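Local coordinates for protein probable starch synthase 4, chloroplastic/amyloplastic (Arabidopsis thaliana, PDB 6GNE) that is probably a plastid starch synthase of the two-domain GT-B glycosyltransferase fold, and holds adenosine-5'-diphosphate and glycans, at residues R308-P320 and G338-I352. Residues are numbered along the deposited sequence; the frame is centred on the assembly and turned at random.
Sequences RRPLVGCITRLVP and GGQFVLLGSSPVPHI. With ADP (adenosine-5'-diphosphate), chain F; AC1 (4,6-dideoxy-4-{[(1S,4R,5S,6S)-4,5,6-trihydroxy-3-(hydroxymethyl)cyclohex-2-en-1-yl]amino}-alpha-D-glucopyranose), chain C.
Gln340 N donates to Pro310 O and Val312 N to Gln340 O, starting the alternating backbone bonds that join the parallel strands as far as Thr316 N and Leu344 O. Beyond Gly345 a water takes over, donating to Thr316 O and accepting from Ser346 N and, at 2.8 Å, from N6 of ADP, which is thus linked to main-chain atoms of both strands. Leu318 N then regains Ser346 O, from above that carbonyl's plane. With chi1 at -174°, Ser347 swings OG to the side of its own carbonyl carbon, where it donates a hydrogen bond to Leu318 O at 2.7 Å while accepting from Val349 N, an ST turn. Arg317 points its guanidinium edge at the beta phosphate: NE meets ADP O2B at 2.7 Å and NH2 meets ADP O3B at 2.8 Å, a two-pronged grip that should fix the group's rotation, while C6 of AC1 lies over one face.

Toward helix 324-336, Val312 CG1 rests on Phe341 CE2 at 3.5 Å, and Cys314 SG touches Leu343 CD1. On the other side, Leu311 CD1 reaches Val342 CG2 and Ile315 CG1 lies against Leu344 CB; Ile315 CG2 and Leu344 CG also border the adenine. Past the strand pairing, Leu318 sets CD1 against Gly345 O and CB against Ile352 CG2, with Val319 CG1 on Pro348 CD and Pro320 CD on Ile352 CD1. At the far end, the Arg309 and Gln340 side chains cross at about a right angle, CD 3.6 Å from CG; Arg309 NH2 bonds weakly to Gly339 O and NE pairs with Glu306, while Arg297 and Ser303 hold the Gln340 amide.

Strand 311-317, helix 324-336 and strand 340-346 form a beta-alpha-beta unit in the Rossmann-like C-terminal GT-B domain, the C-terminal strand ends facing the nucleotide.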
loop_
_atom_site.group_PDB
_atom_site.type_symbol
_atom_site.label_atom_id
_atom_site.label_comp_id
_atom_site.label_asym_id
_atom_site.label_seq_id
_atom_site.Cartn_x
_atom_site.Cartn_y
_atom_site.Cartn_z
ATOM N N ARG A 308 -11.320 17.520 26.384
ATOM C CA ARG A 308 -12.382 16.629 25.865
ATOM C C ARG A 308 -13.158 17.141 24.639
ATOM O O ARG A 308 -14.349 16.908 24.506
ATOM C CB ARG A 308 -13.345 16.251 27.014
ATOM C CG ARG A 308 -12.737 15.208 27.939
ATOM C CD ARG A 308 -12.998 13.787 27.429
ATOM N NE ARG A 308 -11.755 13.057 27.212
ATOM C CZ ARG A 308 -11.690 11.815 26.778
ATOM N NH1 ARG A 308 -10.497 11.292 26.558
ATOM N NH2 ARG A 308 -12.772 11.117 26.495
ATOM N N ARG A 309 -12.443 17.751 23.709
ATOM C CA ARG A 309 -12.945 17.922 22.366
ATOM C C ARG A 309 -12.198 16.885 21.509
ATOM O O ARG A 309 -10.977 16.939 21.420
ATOM C CB ARG A 309 -12.702 19.355 21.901
ATOM C CG ARG A 309 -13.488 19.715 20.680
ATOM C CD ARG A 309 -13.343 21.168 20.259
ATOM N NE ARG A 309 -14.544 21.960 20.517
ATOM C CZ ARG A 309 -15.524 22.262 19.646
ATOM N NH1 ARG A 309 -16.527 23.022 20.074
ATOM N NH2 ARG A 309 -15.536 21.861 18.367
ATOM N N PRO A 310 -12.919 15.910 20.923
ATOM C CA PRO A 310 -12.242 14.872 20.150
ATOM C C PRO A 310 -11.672 15.412 18.814
ATOM O O PRO A 310 -12.350 16.160 18.113
ATOM C CB PRO A 310 -13.347 13.843 19.907
ATOM C CG PRO A 310 -14.581 14.644 19.887
ATOM C CD PRO A 310 -14.376 15.742 20.886
ATOM N N LEU A 311 -10.425 15.051 18.526
ATOM C CA LEU A 311 -9.759 15.400 17.279
ATOM C C LEU A 311 -9.912 14.230 16.321
ATOM O O LEU A 311 -9.451 13.137 16.602
ATOM C CB LEU A 311 -8.276 15.687 17.525
ATOM C CG LEU A 311 -7.434 16.047 16.303
ATOM C CD1 LEU A 311 -7.852 17.399 15.758
ATOM C CD2 LEU A 311 -5.965 16.086 16.675
ATOM N N VAL A 312 -10.572 14.466 15.194
ATOM C CA VAL A 312 -10.789 13.447 14.163
ATOM C C VAL A 312 -9.734 13.686 13.100
ATOM O O VAL A 312 -9.598 14.788 12.588
ATOM C CB VAL A 312 -12.189 13.573 13.520
ATOM C CG1 VAL A 312 -12.360 12.535 12.406
ATOM C CG2 VAL A 312 -13.303 13.420 14.572
ATOM N N GLY A 313 -8.956 12.664 12.794
ATOM C CA GLY A 313 -7.933 12.760 11.746
ATOM C C GLY A 313 -8.295 11.913 10.535
ATOM O O GLY A 313 -9.087 10.955 10.617
ATOM N N CYS A 314 -7.746 12.315 9.397
ATOM C CA CYS A 314 -7.886 11.611 8.152
ATOM C C CYS A 314 -6.632 11.869 7.350
ATOM O O CYS A 314 -6.296 13.034 7.076
ATOM C CB CYS A 314 -9.107 12.111 7.381
ATOM S SG CYS A 314 -9.324 11.303 5.777
ATOM N N ILE A 315 -5.943 10.782 6.976
ATOM C CA ILE A 315 -4.712 10.790 6.161
ATOM C C ILE A 315 -4.929 9.835 5.016
ATOM O O ILE A 315 -5.059 8.626 5.224
ATOM C CB ILE A 315 -3.497 10.312 6.956
ATOM C CG1 ILE A 315 -3.193 11.300 8.093
ATOM C CG2 ILE A 315 -2.290 10.183 6.043
ATOM C CD1 ILE A 315 -2.369 10.710 9.201
ATOM N N THR A 316 -4.945 10.353 3.800
ATOM C CA THR A 316 -5.368 9.550 2.662
ATOM C C THR A 316 -5.042 10.240 1.342
ATOM O O THR A 316 -4.810 11.451 1.287
ATOM C CB THR A 316 -6.898 9.305 2.724
ATOM O OG1 THR A 316 -7.283 8.353 1.732
ATOM C CG2 THR A 316 -7.675 10.602 2.514
ATOM N N ARG A 317 -5.021 9.447 0.283
ATOM C CA ARG A 317 -5.073 9.979 -1.057
ATOM C C ARG A 317 -6.550 10.263 -1.280
ATOM O O ARG A 317 -7.389 9.508 -0.846
ATOM C CB ARG A 317 -4.521 8.974 -2.091
ATOM C CG ARG A 317 -3.022 8.682 -1.906
ATOM C CD ARG A 317 -2.469 7.495 -2.709
ATOM N NE ARG A 317 -3.368 6.320 -2.657
ATOM C CZ ARG A 317 -4.260 5.984 -3.594
ATOM N NH1 ARG A 317 -4.368 6.718 -4.695
ATOM N NH2 ARG A 317 -5.031 4.887 -3.453
ATOM N N LEU A 318 -6.846 11.361 -1.955
ATOM C CA LEU A 318 -8.201 11.785 -2.193
ATOM C C LEU A 318 -8.636 11.355 -3.592
ATOM O O LEU A 318 -8.548 12.111 -4.551
ATOM C CB LEU A 318 -8.298 13.288 -2.010
ATOM C CG LEU A 318 -8.042 13.832 -0.595
ATOM C CD1 LEU A 318 -7.842 15.334 -0.680
ATOM C CD2 LEU A 318 -9.192 13.523 0.346
ATOM N N VAL A 319 -9.108 10.117 -3.668
ATOM C CA VAL A 319 -9.594 9.487 -4.911
ATOM C C VAL A 319 -10.909 8.773 -4.595
ATOM O O VAL A 319 -11.151 8.426 -3.455
ATOM C CB VAL A 319 -8.529 8.489 -5.482
ATOM C CG1 VAL A 319 -7.227 9.226 -5.794
ATOM C CG2 VAL A 319 -8.220 7.332 -4.511
ATOM N N PRO A 320 -11.763 8.527 -5.600
ATOM C CA PRO A 320 -13.072 7.896 -5.310
ATOM C C PRO A 320 -13.045 6.686 -4.407
ATOM O O PRO A 320 -13.955 6.519 -3.612
ATOM C CB PRO A 320 -13.577 7.507 -6.682
ATOM C CG PRO A 320 -12.968 8.524 -7.615
ATOM C CD PRO A 320 -11.693 9.022 -6.991
ATOM N N GLY A 338 -19.295 19.028 17.642
ATOM C CA GLY A 338 -18.430 19.658 18.623
ATOM C C GLY A 338 -17.025 19.084 18.709
ATOM O O GLY A 338 -16.408 19.152 19.764
ATOM N N GLY A 339 -16.533 18.500 17.611
ATOM C CA GLY A 339 -15.162 18.007 17.524
ATOM C C GLY A 339 -14.344 18.883 16.610
ATOM O O GLY A 339 -14.856 19.843 16.045
ATOM N N GLN A 340 -13.068 18.547 16.486
ATOM C CA GLN A 340 -12.137 19.158 15.541
ATOM C C GLN A 340 -11.724 18.141 14.491
ATOM O O GLN A 340 -11.852 16.940 14.698
ATOM C CB GLN A 340 -10.900 19.656 16.277
ATOM C CG GLN A 340 -11.196 20.623 17.428
ATOM C CD GLN A 340 -9.958 21.050 18.195
ATOM O OE1 GLN A 340 -9.135 20.224 18.550
ATOM N NE2 GLN A 340 -9.837 22.343 18.467
ATOM N N PHE A 341 -11.250 18.625 13.354
ATOM C CA PHE A 341 -10.920 17.784 12.211
ATOM C C PHE A 341 -9.621 18.256 11.508
ATOM O O PHE A 341 -9.496 19.428 11.129
ATOM C CB PHE A 341 -12.072 17.819 11.215
ATOM C CG PHE A 341 -12.070 16.687 10.240
ATOM C CD1 PHE A 341 -11.211 16.670 9.156
ATOM C CD2 PHE A 341 -12.910 15.622 10.428
ATOM C CE1 PHE A 341 -11.189 15.612 8.272
ATOM C CE2 PHE A 341 -12.899 14.538 9.548
ATOM C CZ PHE A 341 -12.035 14.528 8.477
ATOM N N VAL A 342 -8.697 17.323 11.301
ATOM C CA VAL A 342 -7.468 17.553 10.569
ATOM C C VAL A 342 -7.386 16.585 9.398
ATOM O O VAL A 342 -7.352 15.385 9.614
ATOM C CB VAL A 342 -6.223 17.335 11.450
ATOM C CG1 VAL A 342 -4.964 17.538 10.646
ATOM C CG2 VAL A 342 -6.203 18.374 12.549
ATOM N N LEU A 343 -7.343 17.121 8.182
ATOM C CA LEU A 343 -7.197 16.321 6.979
ATOM C C LEU A 343 -5.792 16.531 6.432
ATOM O O LEU A 343 -5.329 17.672 6.270
ATOM C CB LEU A 343 -8.214 16.701 5.902
ATOM C CG LEU A 343 -8.108 16.027 4.534
ATOM C CD1 LEU A 343 -8.287 14.517 4.651
ATOM C CD2 LEU A 343 -9.163 16.549 3.603
ATOM N N LEU A 344 -5.129 15.423 6.137
ATOM C CA LEU A 344 -3.907 15.435 5.360
ATOM C C LEU A 344 -4.133 14.548 4.146
ATOM O O LEU A 344 -4.277 13.353 4.276
ATOM C CB LEU A 344 -2.751 14.914 6.203
ATOM C CG LEU A 344 -1.399 14.786 5.520
ATOM C CD1 LEU A 344 -0.989 16.129 4.966
ATOM C CD2 LEU A 344 -0.400 14.283 6.562
ATOM N N GLY A 345 -4.199 15.145 2.968
ATOM C CA GLY A 345 -4.391 14.355 1.757
ATOM C C GLY A 345 -4.254 15.192 0.515
ATOM O O GLY A 345 -4.485 16.396 0.561
ATOM N N SER A 346 -3.867 14.569 -0.591
ATOM C CA SER A 346 -4.036 15.232 -1.878
ATOM C C SER A 346 -4.545 14.297 -2.944
ATOM O O SER A 346 -4.503 13.097 -2.786
ATOM C CB SER A 346 -2.771 15.989 -2.327
ATOM O OG SER A 346 -1.724 15.093 -2.484
ATOM N N SER A 347 -5.058 14.898 -4.009
ATOM C CA SER A 347 -5.733 14.201 -5.072
ATOM C C SER A 347 -4.961 14.393 -6.344
ATOM O O SER A 347 -4.615 15.518 -6.667
ATOM C CB SER A 347 -7.119 14.811 -5.305
ATOM O OG SER A 347 -7.844 14.052 -6.257
ATOM N N PRO A 348 -4.774 13.315 -7.120
ATOM C CA PRO A 348 -4.330 13.490 -8.500
ATOM C C PRO A 348 -5.435 13.987 -9.445
ATOM O O PRO A 348 -5.129 14.244 -10.615
ATOM C CB PRO A 348 -3.920 12.066 -8.906
ATOM C CG PRO A 348 -4.852 11.177 -8.140
ATOM C CD PRO A 348 -5.147 11.907 -6.843
ATOM N N VAL A 349 -6.694 14.085 -8.974
ATOM C CA VAL A 349 -7.834 14.439 -9.816
ATOM C C VAL A 349 -8.198 15.902 -9.583
ATOM O O VAL A 349 -8.712 16.223 -8.543
ATOM C CB VAL A 349 -9.051 13.530 -9.512
ATOM C CG1 VAL A 349 -10.172 13.796 -10.511
ATOM C CG2 VAL A 349 -8.656 12.062 -9.524
ATOM N N PRO A 350 -7.952 16.784 -10.547
ATOM C CA PRO A 350 -8.147 18.224 -10.299
ATOM C C PRO A 350 -9.503 18.691 -9.759
ATOM O O PRO A 350 -9.530 19.613 -8.953
ATOM C CB PRO A 350 -7.889 18.854 -11.675
ATOM C CG PRO A 350 -6.892 17.953 -12.293
ATOM C CD PRO A 350 -7.237 16.552 -11.817
ATOM N N HIS A 351 -10.613 18.105 -10.186
ATOM C CA HIS A 351 -11.928 18.541 -9.667
ATOM C C HIS A 351 -12.084 18.199 -8.182
ATOM O O HIS A 351 -12.740 18.911 -7.459
ATOM C CB HIS A 351 -13.127 18.056 -10.518
ATOM C CG HIS A 351 -13.561 16.655 -10.240
ATOM N ND1 HIS A 351 -14.455 16.325 -9.234
ATOM C CD2 HIS A 351 -13.257 15.488 -10.870
ATOM C CE1 HIS A 351 -14.646 15.011 -9.233
ATOM N NE2 HIS A 351 -13.929 14.478 -10.213
ATOM N N ILE A 352 -11.465 17.112 -7.748
ATOM C CA ILE A 352 -11.412 16.715 -6.341
ATOM C C ILE A 352 -10.456 17.639 -5.579
ATOM O O ILE A 352 -10.784 18.096 -4.476
ATOM C CB ILE A 352 -11.007 15.234 -6.159
ATOM C CG1 ILE A 352 -11.983 14.323 -6.907
ATOM C CG2 ILE A 352 -10.950 14.844 -4.680
ATOM C CD1 ILE A 352 -11.889 12.843 -6.594
HETATM P PB ADP F . -3.420 3.343 -0.421
HETATM O O1B ADP F . -2.425 2.267 -0.743
HETATM O O2B ADP F . -2.916 4.757 -0.461
HETATM O O3B ADP F . -4.676 3.183 -1.245
HETATM P PA ADP F . -3.029 2.353 2.261
HETATM O O1A ADP F . -3.801 2.571 3.530
HETATM O O2A ADP F . -2.774 0.910 1.911
HETATM O O3A ADP F . -3.852 3.125 1.113
HETATM O "O5'" ADP F . -1.603 3.091 2.309
HETATM C "C5'" ADP F . -1.478 4.494 2.544
HETATM C "C4'" ADP F . -0.097 4.925 3.071
HETATM O "O4'" ADP F . 0.243 6.216 2.543
HETATM C "C3'" ADP F . -0.059 5.119 4.572
HETATM O "O3'" ADP F . 1.273 4.930 5.020
HETATM C "C2'" ADP F . -0.428 6.568 4.754
HETATM O "O2'" ADP F . 0.040 7.109 5.976
HETATM C "C1'" ADP F . 0.280 7.189 3.587
HETATM N N9 ADP F . -0.357 8.426 3.086
HETATM C C8 ADP F . -1.449 8.523 2.317
HETATM N N7 ADP F . -1.704 9.816 2.017
HETATM C C5 ADP F . -0.760 10.572 2.599
HETATM C C6 ADP F . -0.435 12.029 2.697
HETATM N N6 ADP F . -1.224 12.948 2.086
HETATM N N1 ADP F . 0.667 12.379 3.421
HETATM C C2 ADP F . 1.428 11.441 4.042
HETATM N N3 ADP F . 1.176 10.123 3.992
HETATM C C4 ADP F . 0.121 9.643 3.305
HETATM C C1 AC1 C . -0.666 2.020 -6.787
HETATM O O2 AC1 C . -0.994 -0.195 -7.719
HETATM C C2 AC1 C . -0.897 0.536 -6.486
HETATM C C4A AC1 C . -3.671 -1.601 -0.004
HETATM C C3 AC1 C . -2.121 0.329 -5.579
HETATM O O3 AC1 C . -2.213 -1.072 -5.308
HETATM C C4 AC1 C . -1.971 1.161 -4.301
HETATM N N4A AC1 C . -3.053 0.982 -3.316
HETATM C C5 AC1 C . -1.836 2.615 -4.760
HETATM O O5 AC1 C . -0.661 2.756 -5.562
HETATM C C6 AC1 C . -1.667 3.599 -3.615
HETATM C C1B AC1 C . -3.369 -0.290 -2.651
HETATM C C2B AC1 C . -4.726 -0.293 -1.901
HETATM O O2B AC1 C . -5.541 0.860 -2.185
HETATM C C3B AC1 C . -4.614 -0.471 -0.391
HETATM O O3B AC1 C . -5.901 -0.873 0.068
HETATM O O4 AC1 C . -3.548 -1.638 1.419
HETATM C C5B AC1 C . -2.336 -1.460 -0.673
HETATM C C7B AC1 C . -2.203 -0.814 -1.836
HETATM C C6B AC1 C . -1.121 -2.113 -0.058
HETATM O O6B AC1 C . -1.273 -3.537 -0.024
HETATM O O HOH W 1 -2.314 11.833 -0.267
#